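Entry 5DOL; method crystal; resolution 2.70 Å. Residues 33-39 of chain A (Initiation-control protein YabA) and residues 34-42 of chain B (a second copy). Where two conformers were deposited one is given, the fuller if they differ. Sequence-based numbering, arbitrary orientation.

Chain A 33-39: EMIEENH
Chain B 34-42: MIEENHHLQ

Two copies of the initiation-control protein YabA meet here through methionines at the same position. The CG of M34(A) lies 3.7 Å from the SD of M34(B), and both CA-to-CB bonds point toward the partner helix. Each side chain is extended as far as SD (chi1 and chi2 t), with CE turned at chi3 m, and each thioether meets the isoleucine of the partner helix: SD of M34(A) lies 3.6 Å from CG1 of I35(B), and CE of M34(B) lies 3.6 Å from CG1 of I35(A). Both isoleucines are m at chi1 and t at chi2; their CA-to-CB bonds point away, yet CG1 still meets a methionine, closing a small apolar cluster.

The backbones are helical throughout, phi near -60° and psi near -45°; each backbone N bonds the O four residues earlier, for example N of L41(B) to O of E37(B) at 2.9 Å, and both helices continue beyond the two stretches. They run in the same general direction, crossing at 35° with axes 9.9 Å apart at closest approach. The CA atoms of N38(A) and N38(B) are 5.7 Å apart; CA of M34(A) and CA of I35(B) are 7.9 Å apart.

One turn beyond the methionines the contact becomes polar. N38(A), chi1 t and chi2 -92°, sits as a knob among M34(B), E37(B), N38(B) and L41(B). ND2 of N38(A) donates to OD1 of N38(B) at 2.8 Å, an asymmetric pairing of identical residues. N38(B), chi1 -91° between wells and chi2 21°, turns its own ND2 to the backbone O of M34(A), a weak hydrogen bond at 3.5 Å. O of M34(A) also accepts from N of N38(A) at 2.9 Å within its own helix.

Aliphatic glutamate carbons line this polar pair: CG of E37(A) lies 3.6 Å from ND2 of N38(B), and CG of E37(B) lies 3.6 Å from ND2 of N38(A). CD1 of L41(B) lies 4.0 Å from O of N38(A).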

# COMPACT_ATOMS: atom_id res chain seq x y z
N GLU A 33 22.01 -4.29 -4.25
CA GLU A 33 23.05 -5.11 -4.86
C GLU A 33 23.32 -4.69 -6.31
O GLU A 33 24.47 -4.54 -6.73
CB GLU A 33 22.68 -6.59 -4.80
CG GLU A 33 22.51 -7.12 -3.39
CD GLU A 33 22.01 -8.55 -3.36
OE1 GLU A 33 21.64 -9.07 -4.43
OE2 GLU A 33 21.99 -9.15 -2.27
N MET A 34 22.25 -4.48 -7.07
CA MET A 34 22.39 -4.04 -8.46
C MET A 34 23.05 -2.66 -8.56
O MET A 34 23.82 -2.38 -9.49
CB MET A 34 21.03 -4.03 -9.14
CG MET A 34 21.05 -3.56 -10.58
SD MET A 34 19.45 -3.79 -11.37
CE MET A 34 19.37 -5.58 -11.40
N ILE A 35 22.75 -1.78 -7.61
CA ILE A 35 23.32 -0.43 -7.61
C ILE A 35 24.82 -0.48 -7.36
O ILE A 35 25.60 0.17 -8.06
CB ILE A 35 22.67 0.46 -6.54
CG1 ILE A 35 21.27 0.89 -6.99
CG2 ILE A 35 23.51 1.70 -6.28
CD1 ILE A 35 20.50 1.65 -5.93
N GLU A 36 25.23 -1.26 -6.36
CA GLU A 36 26.65 -1.42 -6.08
C GLU A 36 27.36 -2.05 -7.28
O GLU A 36 28.48 -1.65 -7.65
CB GLU A 36 26.87 -2.26 -4.82
N GLU A 37 26.69 -3.03 -7.89
CA GLU A 37 27.21 -3.68 -9.09
C GLU A 37 27.51 -2.64 -10.16
O GLU A 37 28.61 -2.58 -10.73
CB GLU A 37 26.22 -4.73 -9.61
CG GLU A 37 26.73 -5.51 -10.82
N ASN A 38 26.50 -1.80 -10.42
CA ASN A 38 26.63 -0.66 -11.31
C ASN A 38 27.85 0.20 -10.99
O ASN A 38 28.66 0.50 -11.86
CB ASN A 38 25.37 0.19 -11.25
CG ASN A 38 25.35 1.27 -12.32
OD1 ASN A 38 25.79 2.40 -12.09
ND2 ASN A 38 24.83 0.92 -13.49
N HIS A 39 27.96 0.59 -9.72
CA HIS A 39 29.06 1.41 -9.25
C HIS A 39 30.42 0.81 -9.62
O HIS A 39 31.27 1.47 -10.27
CB HIS A 39 28.95 1.60 -7.73
CG HIS A 39 30.03 2.45 -7.14
ND1 HIS A 39 30.26 3.75 -7.55
CD2 HIS A 39 30.95 2.20 -6.18
CE1 HIS A 39 31.27 4.26 -6.86
NE2 HIS A 39 31.70 3.33 -6.03
N MET B 34 18.41 0.82 -15.15
CA MET B 34 19.64 0.39 -14.48
C MET B 34 20.12 -0.99 -14.94
O MET B 34 21.32 -1.24 -15.01
CB MET B 34 19.44 0.39 -12.97
CG MET B 34 20.71 0.08 -12.17
SD MET B 34 20.37 0.03 -10.40
CE MET B 34 19.69 1.66 -10.17
N ILE B 35 19.19 -1.88 -15.27
CA ILE B 35 19.56 -3.21 -15.74
C ILE B 35 20.25 -3.14 -17.10
O ILE B 35 21.30 -3.77 -17.33
CB ILE B 35 18.33 -4.14 -15.83
CG1 ILE B 35 17.74 -4.37 -14.43
CG2 ILE B 35 18.71 -5.48 -16.46
CD1 ILE B 35 16.51 -5.25 -14.41
N GLU B 36 19.66 -2.36 -18.01
CA GLU B 36 20.27 -2.13 -19.31
C GLU B 36 21.66 -1.52 -19.14
O GLU B 36 22.64 -1.98 -19.75
CB GLU B 36 19.39 -1.23 -20.18
CG GLU B 36 18.06 -1.84 -20.58
CD GLU B 36 17.27 -0.97 -21.55
OE1 GLU B 36 17.70 0.17 -21.82
OE2 GLU B 36 16.22 -1.43 -22.04
N GLU B 37 21.75 -0.50 -18.29
CA GLU B 37 23.03 0.16 -18.02
C GLU B 37 24.08 -0.85 -17.56
O GLU B 37 25.21 -0.86 -18.07
CB GLU B 37 22.85 1.26 -16.96
CG GLU B 37 24.08 2.13 -16.78
CD GLU B 37 23.81 3.36 -15.92
OE1 GLU B 37 22.72 3.43 -15.31
OE2 GLU B 37 24.68 4.25 -15.86
N ASN B 38 23.69 -1.72 -16.63
CA ASN B 38 24.57 -2.77 -16.15
C ASN B 38 25.03 -3.71 -17.28
O ASN B 38 26.22 -4.04 -17.35
CB ASN B 38 23.90 -3.57 -15.04
CG ASN B 38 24.20 -3.01 -13.65
OD1 ASN B 38 24.57 -1.84 -13.51
ND2 ASN B 38 24.04 -3.84 -12.63
N HIS B 39 24.12 -4.12 -18.15
CA HIS B 39 24.51 -5.01 -19.25
C HIS B 39 25.51 -4.33 -20.20
O HIS B 39 26.53 -4.94 -20.60
CB HIS B 39 23.27 -5.48 -20.02
CG HIS B 39 22.32 -6.31 -19.21
ND1 HIS B 39 22.56 -6.66 -17.90
CD2 HIS B 39 21.11 -6.85 -19.52
CE1 HIS B 39 21.56 -7.38 -17.44
NE2 HIS B 39 20.66 -7.51 -18.40
N HIS B 40 25.22 -3.07 -20.54
CA HIS B 40 26.09 -2.27 -21.41
C HIS B 40 27.49 -2.18 -20.81
O HIS B 40 28.48 -2.48 -21.48
CB HIS B 40 25.54 -0.86 -21.62
CG HIS B 40 24.39 -0.79 -22.59
ND1 HIS B 40 24.00 0.38 -23.20
CD2 HIS B 40 23.56 -1.75 -23.05
CE1 HIS B 40 22.98 0.14 -23.99
NE2 HIS B 40 22.69 -1.15 -23.92
N LEU B 41 27.56 -1.78 -19.55
CA LEU B 41 28.84 -1.72 -18.84
C LEU B 41 29.56 -3.06 -18.87
O LEU B 41 30.77 -3.11 -19.07
CB LEU B 41 28.63 -1.28 -17.40
CG LEU B 41 28.46 0.22 -17.25
CD1 LEU B 41 28.11 0.58 -15.82
CD2 LEU B 41 29.73 0.92 -17.70
N GLN B 42 28.82 -4.15 -18.67
CA GLN B 42 29.41 -5.48 -18.68
C GLN B 42 30.11 -5.77 -20.00
O GLN B 42 31.34 -5.98 -20.03
CB GLN B 42 28.36 -6.54 -18.40
CG GLN B 42 28.02 -6.68 -16.92
CD GLN B 42 26.88 -7.65 -16.67
OE1 GLN B 42 26.10 -7.96 -17.57
NE2 GLN B 42 26.77 -8.13 -15.44